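PDB 3LEC: NADB-Rossmann Superfamily protein from Streptococcus agalactiae, which probably methylates N1 of adenine 22 in tRNA through a Rossmann-type domain, and binds zinc. Local coordinates for residues 141-146 with 157-162; 24-29 with 92-97; 56-61 with 76-81. All coordinates share one frame; numbering follows the deposited sequence.

In the fold
All three contacts reach one seven-stranded mixed sheet and sample it from edge to edge. Contact 2 pairs two parallel strands in the middle; contact 3 lays a helix over the outermost strand at one end; contact 1 lies in the antiparallel hairpin that finishes the other. Contacts 2 and 3 touch, Val28 CG1 lying 4.1 Å from Gly81 CA, and their centres are about 13 Å apart. Contacts 1 and 2 have centres about 14 Å apart, whereas the centres of 1 and 3 are about 26 Å apart. The zinc ion, held by Asp140 and His165, sits near contact 1, about 9 Å from the side chain of Glu142; the other two contacts lie away from it.

Contact 1: residues 141-146 with 157-162; sequences FEIVAE and EILVVK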
loop_
_atom_site.group_PDB
_atom_site.type_symbol
_atom_site.label_atom_id
_atom_site.label_comp_id
_atom_site.label_asym_id
_atom_site.label_seq_id
_atom_site.Cartn_x
_atom_site.Cartn_y
_atom_site.Cartn_z
ATOM N N PHE A 141 8.141 12.565 -0.977
ATOM C CA PHE A 141 6.785 12.128 -1.293
ATOM C C PHE A 141 5.779 12.663 -0.291
ATOM O O PHE A 141 6.127 12.946 0.859
ATOM C CB PHE A 141 6.716 10.605 -1.420
ATOM C CG PHE A 141 7.536 10.082 -2.554
ATOM C CD1 PHE A 141 7.021 10.084 -3.838
ATOM C CD2 PHE A 141 8.837 9.606 -2.332
ATOM C CE1 PHE A 141 7.788 9.628 -4.927
ATOM C CE2 PHE A 141 9.616 9.141 -3.414
ATOM C CZ PHE A 141 9.089 9.158 -4.706
ATOM N N GLU A 142 4.545 12.831 -0.751
ATOM C CA GLU A 142 3.472 13.384 0.048
ATOM C C GLU A 142 2.228 12.494 -0.032
ATOM O O GLU A 142 1.797 12.091 -1.111
ATOM C CB GLU A 142 3.162 14.825 -0.397
ATOM C CG GLU A 142 1.945 15.442 0.291
ATOM C CD GLU A 142 1.768 16.921 -0.023
ATOM O OE1 GLU A 142 1.607 17.702 0.937
ATOM O OE2 GLU A 142 1.776 17.303 -1.217
ATOM N N ILE A 143 1.669 12.174 1.126
ATOM C CA ILE A 143 0.402 11.459 1.204
ATOM C C ILE A 143 -0.711 12.471 0.954
ATOM O O ILE A 143 -0.758 13.517 1.627
ATOM C CB ILE A 143 0.215 10.828 2.604
ATOM C CG1 ILE A 143 1.326 9.797 2.863
ATOM C CG2 ILE A 143 -1.184 10.205 2.709
ATOM C CD1 ILE A 143 1.508 9.457 4.337
ATOM N N VAL A 144 -1.592 12.178 -0.004
ATOM C CA VAL A 144 -2.700 13.094 -0.363
ATOM C C VAL A 144 -4.083 12.559 -0.045
ATOM O O VAL A 144 -5.060 13.305 -0.081
ATOM C CB VAL A 144 -2.646 13.512 -1.853
ATOM C CG1 VAL A 144 -1.415 14.301 -2.117
ATOM C CG2 VAL A 144 -2.737 12.272 -2.789
ATOM N N ALA A 145 -4.154 11.258 0.249
ATOM C CA ALA A 145 -5.340 10.620 0.787
ATOM C C ALA A 145 -4.959 9.309 1.489
ATOM O O ALA A 145 -3.935 8.667 1.141
ATOM C CB ALA A 145 -6.386 10.356 -0.320
ATOM N N GLU A 146 -5.763 8.930 2.485
ATOM C CA GLU A 146 -5.648 7.614 3.134
ATOM C C GLU A 146 -7.017 6.981 3.360
ATOM O O GLU A 146 -8.017 7.681 3.529
ATOM C CB GLU A 146 -4.891 7.690 4.469
ATOM C CG GLU A 146 -3.500 8.273 4.393
ATOM C CD GLU A 146 -2.855 8.390 5.753
ATOM O OE1 GLU A 146 -3.467 9.036 6.639
ATOM O OE2 GLU A 146 -1.727 7.863 5.925
ATOM N N GLU A 157 -4.922 -0.525 5.677
ATOM C CA GLU A 157 -4.696 0.876 5.349
ATOM C C GLU A 157 -4.249 1.020 3.914
ATOM O O GLU A 157 -3.463 0.206 3.429
ATOM C CB GLU A 157 -3.632 1.474 6.254
ATOM C CG GLU A 157 -4.020 1.462 7.740
ATOM C CD GLU A 157 -3.133 2.300 8.638
ATOM O OE1 GLU A 157 -2.271 3.066 8.157
ATOM O OE2 GLU A 157 -3.302 2.180 9.867
ATOM N N ILE A 158 -4.749 2.062 3.243
ATOM C CA ILE A 158 -4.293 2.428 1.901
ATOM C C ILE A 158 -3.745 3.864 1.943
ATOM O O ILE A 158 -4.415 4.758 2.458
ATOM C CB ILE A 158 -5.437 2.324 0.868
ATOM C CG1 ILE A 158 -5.859 0.859 0.670
ATOM C CG2 ILE A 158 -5.085 3.048 -0.476
ATOM C CD1 ILE A 158 -7.243 0.714 -0.008
ATOM N N LEU A 159 -2.546 4.066 1.400
ATOM C CA LEU A 159 -1.941 5.394 1.275
ATOM C C LEU A 159 -1.858 5.827 -0.176
ATOM O O LEU A 159 -1.327 5.103 -0.995
ATOM C CB LEU A 159 -0.524 5.389 1.852
ATOM C CG LEU A 159 -0.264 4.994 3.305
ATOM C CD1 LEU A 159 1.181 5.230 3.659
ATOM C CD2 LEU A 159 -1.167 5.750 4.226
ATOM N N VAL A 160 -2.348 7.033 -0.482
ATOM C CA VAL A 160 -2.282 7.577 -1.852
ATOM C C VAL A 160 -1.225 8.655 -1.827
ATOM O O VAL A 160 -1.246 9.520 -0.940
ATOM C CB VAL A 160 -3.622 8.180 -2.293
ATOM C CG1 VAL A 160 -3.534 8.653 -3.757
ATOM C CG2 VAL A 160 -4.736 7.156 -2.134
ATOM N N VAL A 161 -0.284 8.587 -2.774
ATOM C CA VAL A 161 0.952 9.346 -2.671
ATOM C C VAL A 161 1.250 10.047 -3.991
ATOM O O VAL A 161 1.018 9.506 -5.069
ATOM C CB VAL A 161 2.167 8.402 -2.323
ATOM C CG1 VAL A 161 3.468 9.162 -2.302
ATOM C CG2 VAL A 161 1.968 7.708 -0.973
ATOM N N LYS A 162 1.747 11.270 -3.899
ATOM C CA LYS A 162 2.298 11.941 -5.070
ATOM C C LYS A 162 3.645 12.563 -4.681
ATOM O O LYS A 162 3.990 12.611 -3.509
ATOM C CB LYS A 162 1.303 13.016 -5.570
ATOM C CG LYS A 162 -0.012 12.400 -6.152
ATOM C CD LYS A 162 -1.054 13.422 -6.650
ATOM C CE LYS A 162 -0.699 14.023 -8.019
ATOM N NZ LYS A 162 -0.871 13.071 -9.152
#
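Val144 and Ala145 both confront Val160, a classic beta bulge that shifts the register by one residue within this antiparallel hairpin. Val144 N donates to Val160 O and Val160 N donates to Ala145 O, so one residue opposite serves two. Before the bulge, Glu142 and Lys162 form a hydrogen-bonded pair; Glu142 N meets Lys162 O at 2.8 Å, almost in line with the carbonyl.

The side chains follow this offset. Val160 has CG1 anti to its backbone N (chi1 -176°), which brings CG1 to 3.8 Å from Val144 CG2, while its other branch, CG2, lies 4.0 Å from Ala145 CB. Each methyl of the valine thus serves one bulge residue, and the Val144 and Val160 side chains cross at about a right angle.

On the other face, Val161 CG1, also anti to its backbone N, comes within 3.7 Å of Phe141 CB and crosses the phenylalanine at about a right angle. The Phe141 ring takes Lys162 O near its plane at the edge, and it also meets the rings of Trp135 and His163. Further along, the end methyls of Ile143 and Leu159 lie side by side, CD1 to CD1 at 4.3 Å.

Backbone bonds set the register; aliphatic groups pack on the face of Ile143, Leu159 and Val161, while the face of Ala145 and Val160 also carries Glu142 and Lys162. The carboxylate of Glu146 is held by a salt bridge to Arg133 and by the backbone N-H groups of Phe178 and Leu179, tying the hairpin to helices 129-138 and 177-182. Arg133, which also pairs with Glu157, would probably favour the charged form of both acids.

Contact 2: residues 24-29 with 92-97; sequences RLLDVG and DTITIC
Leu25, Leu26 and Asp27 pair in parallel with Thr93, Ile94 and Thr95, the two strands inclined by 22° and joined by alternating bonds such as Leu26 N to Thr93 O and Thr95 N to Leu26 O. At the start, Arg24 O accepts from both Asp92 N (3.0 Å) and Thr93 N.

Asp92 folds back over this end. Its CG stands between its own backbone N and carbonyl carbon (chi1 51°), which carries the carboxylate across to Arg24 N; OD1 is met on its syn side at 3.2 Å, the donor tilted well out of the carboxylate plane, with a weaker, longer bond to OD2. Thr93 OG1 then grips OD2 through the anti lone pair, fixing the rotation of the group. The guanidinium of Arg24 turns elsewhere, to the carbonyl of Asp89.

Farther on, Thr95 OG1 donates to Asp27 OD1 at 2.8 Å, approaching from above the carboxylate plane, 57° out of it. Water 1 gives OD1 a second donor at 2.9 Å; it donates also to Val28 O and accepts from Cys97 N. Leu25 CD1 packs on Thr95 CG2 (3.7 Å) and Thr93 CG2, beneath helix 34-41. On the opposite face, Val28 CG2 touches both Ile94 CG2 (3.8 Å) and Ile96 CG1 (3.9 Å).

This pair lies at the centre of the Rossmann-like sheet, whose order 3-2-1-4-5-7-6, with antiparallel strand 155-163 between 120-125 and 141-150, is that of class I methyltransferases. Ser30 OG engages Asp27 OD2, so the buried carboxylate has its orientation fixed jointly by Thr95, the water and Ser30.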
loop_
_atom_site.group_PDB
_atom_site.type_symbol
_atom_site.label_atom_id
_atom_site.label_comp_id
_atom_site.label_asym_id
_atom_site.label_seq_id
_atom_site.Cartn_x
_atom_site.Cartn_y
_atom_site.Cartn_z
ATOM N N ARG A 24 -1.538 4.721 -16.825
ATOM C CA ARG A 24 -0.696 3.659 -17.338
ATOM C C ARG A 24 0.018 3.191 -16.083
ATOM O O ARG A 24 0.774 3.938 -15.482
ATOM C CB ARG A 24 0.258 4.211 -18.382
ATOM C CG ARG A 24 -0.452 4.833 -19.558
ATOM C CD ARG A 24 0.533 5.372 -20.611
ATOM N NE ARG A 24 1.453 4.331 -21.109
ATOM C CZ ARG A 24 1.198 3.474 -22.096
ATOM N NH1 ARG A 24 0.047 3.517 -22.755
ATOM N NH2 ARG A 24 2.117 2.576 -22.438
ATOM N N LEU A 25 -0.282 1.964 -15.676
ATOM C CA LEU A 25 -0.065 1.493 -14.308
ATOM C C LEU A 25 0.942 0.366 -14.275
ATOM O O LEU A 25 0.892 -0.509 -15.133
ATOM C CB LEU A 25 -1.392 0.949 -13.767
ATOM C CG LEU A 25 -1.397 0.163 -12.449
ATOM C CD1 LEU A 25 -1.177 1.085 -11.289
ATOM C CD2 LEU A 25 -2.708 -0.594 -12.283
ATOM N N LEU A 26 1.838 0.398 -13.291
ATOM C CA LEU A 26 2.584 -0.797 -12.883
ATOM C C LEU A 26 2.093 -1.292 -11.519
ATOM O O LEU A 26 2.101 -0.541 -10.527
ATOM C CB LEU A 26 4.091 -0.526 -12.854
ATOM C CG LEU A 26 4.984 -1.522 -12.095
ATOM C CD1 LEU A 26 5.206 -2.866 -12.840
ATOM C CD2 LEU A 26 6.299 -0.901 -11.709
ATOM N N ASP A 27 1.703 -2.570 -11.485
ATOM C CA ASP A 27 1.303 -3.252 -10.240
ATOM C C ASP A 27 2.444 -4.164 -9.845
ATOM O O ASP A 27 2.679 -5.185 -10.491
ATOM C CB ASP A 27 0.031 -4.082 -10.467
ATOM C CG ASP A 27 -0.672 -4.487 -9.157
ATOM O OD1 ASP A 27 -0.318 -3.948 -8.087
ATOM O OD2 ASP A 27 -1.589 -5.351 -9.203
ATOM N N VAL A 28 3.156 -3.782 -8.789
ATOM C CA VAL A 28 4.356 -4.500 -8.369
ATOM C C VAL A 28 3.976 -5.682 -7.499
ATOM O O VAL A 28 3.338 -5.504 -6.456
ATOM C CB VAL A 28 5.286 -3.600 -7.566
ATOM C CG1 VAL A 28 6.583 -4.354 -7.247
ATOM C CG2 VAL A 28 5.572 -2.347 -8.340
ATOM N N GLY A 29 4.373 -6.881 -7.926
ATOM C CA GLY A 29 4.003 -8.122 -7.242
ATOM C C GLY A 29 2.505 -8.313 -7.284
ATOM O O GLY A 29 1.875 -8.691 -6.284
ATOM N N ASP A 92 2.689 6.211 -15.312
ATOM C CA ASP A 92 2.447 7.378 -14.481
ATOM C C ASP A 92 1.955 6.971 -13.096
ATOM O O ASP A 92 1.905 7.806 -12.200
ATOM C CB ASP A 92 1.454 8.325 -15.156
ATOM C CG ASP A 92 0.185 7.618 -15.618
ATOM O OD1 ASP A 92 -0.061 7.600 -16.836
ATOM O OD2 ASP A 92 -0.567 7.088 -14.783
ATOM N N THR A 93 1.589 5.699 -12.922
ATOM C CA THR A 93 1.059 5.228 -11.631
ATOM C C THR A 93 1.628 3.860 -11.235
ATOM O O THR A 93 1.704 2.952 -12.060
ATOM C CB THR A 93 -0.483 5.095 -11.645
ATOM O OG1 THR A 93 -1.090 6.298 -12.130
ATOM C CG2 THR A 93 -1.023 4.791 -10.255
ATOM N N ILE A 94 1.962 3.707 -9.959
ATOM C CA ILE A 94 2.485 2.449 -9.410
ATOM C C ILE A 94 1.619 2.043 -8.218
ATOM O O ILE A 94 1.295 2.872 -7.364
ATOM C CB ILE A 94 3.959 2.586 -9.010
ATOM C CG1 ILE A 94 4.825 2.871 -10.262
ATOM C CG2 ILE A 94 4.473 1.327 -8.270
ATOM C CD1 ILE A 94 6.320 3.088 -9.943
ATOM N N THR A 95 1.200 0.783 -8.191
ATOM C CA THR A 95 0.527 0.226 -7.018
ATOM C C THR A 95 1.423 -0.858 -6.399
ATOM O O THR A 95 2.056 -1.640 -7.113
ATOM C CB THR A 95 -0.864 -0.350 -7.357
ATOM O OG1 THR A 95 -0.768 -1.237 -8.480
ATOM C CG2 THR A 95 -1.875 0.772 -7.691
ATOM N N ILE A 96 1.504 -0.882 -5.072
ATOM C CA ILE A 96 2.193 -1.975 -4.367
ATOM C C ILE A 96 1.327 -2.369 -3.187
ATOM O O ILE A 96 1.105 -1.548 -2.305
ATOM C CB ILE A 96 3.613 -1.597 -3.866
ATOM C CG1 ILE A 96 4.437 -0.887 -4.958
ATOM C CG2 ILE A 96 4.340 -2.844 -3.352
ATOM C CD1 ILE A 96 5.738 -0.251 -4.448
ATOM N N CYS A 97 0.822 -3.607 -3.193
ATOM C CA CYS A 97 -0.149 -4.032 -2.161
ATOM C C CYS A 97 0.273 -5.337 -1.533
ATOM O O CYS A 97 1.087 -6.062 -2.108
ATOM C CB CYS A 97 -1.545 -4.220 -2.753
ATOM S SG CYS A 97 -2.094 -2.903 -3.862
HETATM O O HOH W 1 0.983 -5.001 -5.684
#

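Contact 3: residues 56-61 with 76-81; sequences GPYQSA and VRLANG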
loop_
_atom_site.group_PDB
_atom_site.type_symbol
_atom_site.label_atom_id
_atom_site.label_comp_id
_atom_site.label_asym_id
_atom_site.label_seq_id
_atom_site.Cartn_x
_atom_site.Cartn_y
_atom_site.Cartn_z
ATOM N N GLY A 56 6.115 -18.933 -10.565
ATOM C CA GLY A 56 4.723 -19.257 -10.272
ATOM C C GLY A 56 3.749 -18.102 -10.493
ATOM O O GLY A 56 2.851 -18.181 -11.334
ATOM N N PRO A 57 3.909 -17.023 -9.712
ATOM C CA PRO A 57 3.028 -15.865 -9.823
ATOM C C PRO A 57 3.076 -15.294 -11.221
ATOM O O PRO A 57 2.068 -14.781 -11.708
ATOM C CB PRO A 57 3.657 -14.854 -8.868
ATOM C CG PRO A 57 4.441 -15.671 -7.895
ATOM C CD PRO A 57 4.920 -16.862 -8.647
ATOM N N TYR A 58 4.258 -15.316 -11.831
ATOM C CA TYR A 58 4.410 -14.825 -13.207
ATOM C C TYR A 58 3.502 -15.630 -14.136
ATOM O O TYR A 58 2.765 -15.058 -14.930
ATOM C CB TYR A 58 5.881 -14.882 -13.667
ATOM C CG TYR A 58 6.044 -14.662 -15.164
ATOM C CD1 TYR A 58 5.931 -13.390 -15.716
ATOM C CD2 TYR A 58 6.332 -15.734 -16.027
ATOM C CE1 TYR A 58 6.066 -13.174 -17.099
ATOM C CE2 TYR A 58 6.470 -15.524 -17.407
ATOM C CZ TYR A 58 6.356 -14.246 -17.927
ATOM O OH TYR A 58 6.490 -14.049 -19.288
ATOM N N GLN A 59 3.550 -16.957 -14.027
ATOM C CA GLN A 59 2.735 -17.804 -14.890
ATOM C C GLN A 59 1.224 -17.606 -14.645
ATOM O O GLN A 59 0.425 -17.576 -15.595
ATOM C CB GLN A 59 3.141 -19.276 -14.732
ATOM C CG GLN A 59 4.597 -19.573 -15.155
ATOM C CD GLN A 59 4.837 -19.378 -16.644
ATOM O OE1 GLN A 59 3.893 -19.301 -17.432
ATOM N NE2 GLN A 59 6.096 -19.328 -17.041
ATOM N N SER A 60 0.855 -17.470 -13.368
ATOM C CA SER A 60 -0.526 -17.202 -12.950
ATOM C C SER A 60 -1.081 -15.939 -13.598
ATOM O O SER A 60 -2.145 -15.944 -14.201
ATOM C CB SER A 60 -0.595 -17.035 -11.426
ATOM O OG SER A 60 -0.005 -18.121 -10.755
ATOM N N ALA A 61 -0.350 -14.842 -13.436
ATOM C CA ALA A 61 -0.764 -13.567 -13.998
ATOM C C ALA A 61 -0.865 -13.660 -15.525
ATOM O O ALA A 61 -1.837 -13.196 -16.123
ATOM C CB ALA A 61 0.207 -12.475 -13.570
ATOM N N VAL A 76 2.917 -8.677 -18.701
ATOM C CA VAL A 76 3.231 -9.388 -17.483
ATOM C C VAL A 76 4.723 -9.620 -17.570
ATOM O O VAL A 76 5.213 -10.091 -18.592
ATOM C CB VAL A 76 2.444 -10.720 -17.367
ATOM C CG1 VAL A 76 2.844 -11.465 -16.098
ATOM C CG2 VAL A 76 0.927 -10.503 -17.438
ATOM N N ARG A 77 5.449 -9.196 -16.544
ATOM C CA ARG A 77 6.902 -9.238 -16.581
ATOM C C ARG A 77 7.510 -9.882 -15.349
ATOM O O ARG A 77 6.993 -9.733 -14.230
ATOM C CB ARG A 77 7.472 -7.841 -16.818
ATOM C CG ARG A 77 6.973 -7.247 -18.129
ATOM C CD ARG A 77 7.698 -5.983 -18.509
ATOM N NE ARG A 77 7.008 -5.321 -19.612
ATOM C CZ ARG A 77 7.147 -4.034 -19.928
ATOM N NH1 ARG A 77 7.988 -3.263 -19.257
ATOM N NH2 ARG A 77 6.462 -3.524 -20.933
ATOM N N LEU A 78 8.595 -10.626 -15.569
ATOM C CA LEU A 78 9.316 -11.258 -14.474
ATOM C C LEU A 78 10.535 -10.412 -14.223
ATOM O O LEU A 78 11.523 -10.506 -14.961
ATOM C CB LEU A 78 9.758 -12.678 -14.848
ATOM C CG LEU A 78 10.137 -13.727 -13.795
ATOM C CD1 LEU A 78 10.732 -14.939 -14.509
ATOM C CD2 LEU A 78 11.099 -13.215 -12.748
ATOM N N ALA A 79 10.474 -9.602 -13.170
ATOM C CA ALA A 79 11.525 -8.643 -12.888
ATOM C C ALA A 79 11.501 -8.210 -11.433
ATOM O O ALA A 79 10.437 -8.146 -10.806
ATOM C CB ALA A 79 11.390 -7.413 -13.818
ATOM N N ASN A 80 12.680 -7.897 -10.915
ATOM C CA ASN A 80 12.842 -7.458 -9.529
ATOM C C ASN A 80 12.290 -6.052 -9.283
ATOM O O ASN A 80 12.812 -5.066 -9.810
ATOM C CB ASN A 80 14.324 -7.525 -9.135
ATOM N N GLY A 81 11.211 -5.979 -8.509
ATOM C CA GLY A 81 10.568 -4.709 -8.157
ATOM C C GLY A 81 10.343 -3.793 -9.328
ATOM O O GLY A 81 9.757 -4.191 -10.357
HETATM O O HOH W 2 5.571 -11.964 -20.581
#
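Tyr58 is the large bump of the helix, leaning toward strand 76-78 between Val76 and Leu78. Its CG is anti to the backbone N (chi1 168°), which swings the ring off the helix and across the strand. The CD1-CE1 side of the ring slots between Val76 CG1 and Leu78 CB, which lie on opposite sides of its plane: CD1 is 3.7 Å from Val76 CG1 and 4.0 Å from Leu78 CB, the latter over one face and displaced toward the rim. Val76 O sits at the edge, in the ring plane, 3.5 Å from CE1.

Val76 supplies the answering knob. Its CG1 enters the hollow between Tyr58 and Ala61, one helical turn apart, and rests 3.8 Å from Ala61 CB; the small alanine lets the strand residue come close to the helix backbone, with Tyr58 O also near CG1. Leu62 and Val65 of the same helix extend the surface that Val76 meets.

Helix and strand run nearly antiparallel, at 168°, as the second half of a beta-alpha-beta unit in which helix 55-67 leads from strand 45-52 to the edge strand 74-78. Glu52 of the neighbouring strand touches both Tyr58 and Ala61 from the side of the sheet. At the tip of the ring, water 2 links Tyr58 OH (2.6 Å) to Val76 O, to which it donates at 2.8 Å. Arg77 points the other way, its guanidinium pairing with Asp75 and Asp89.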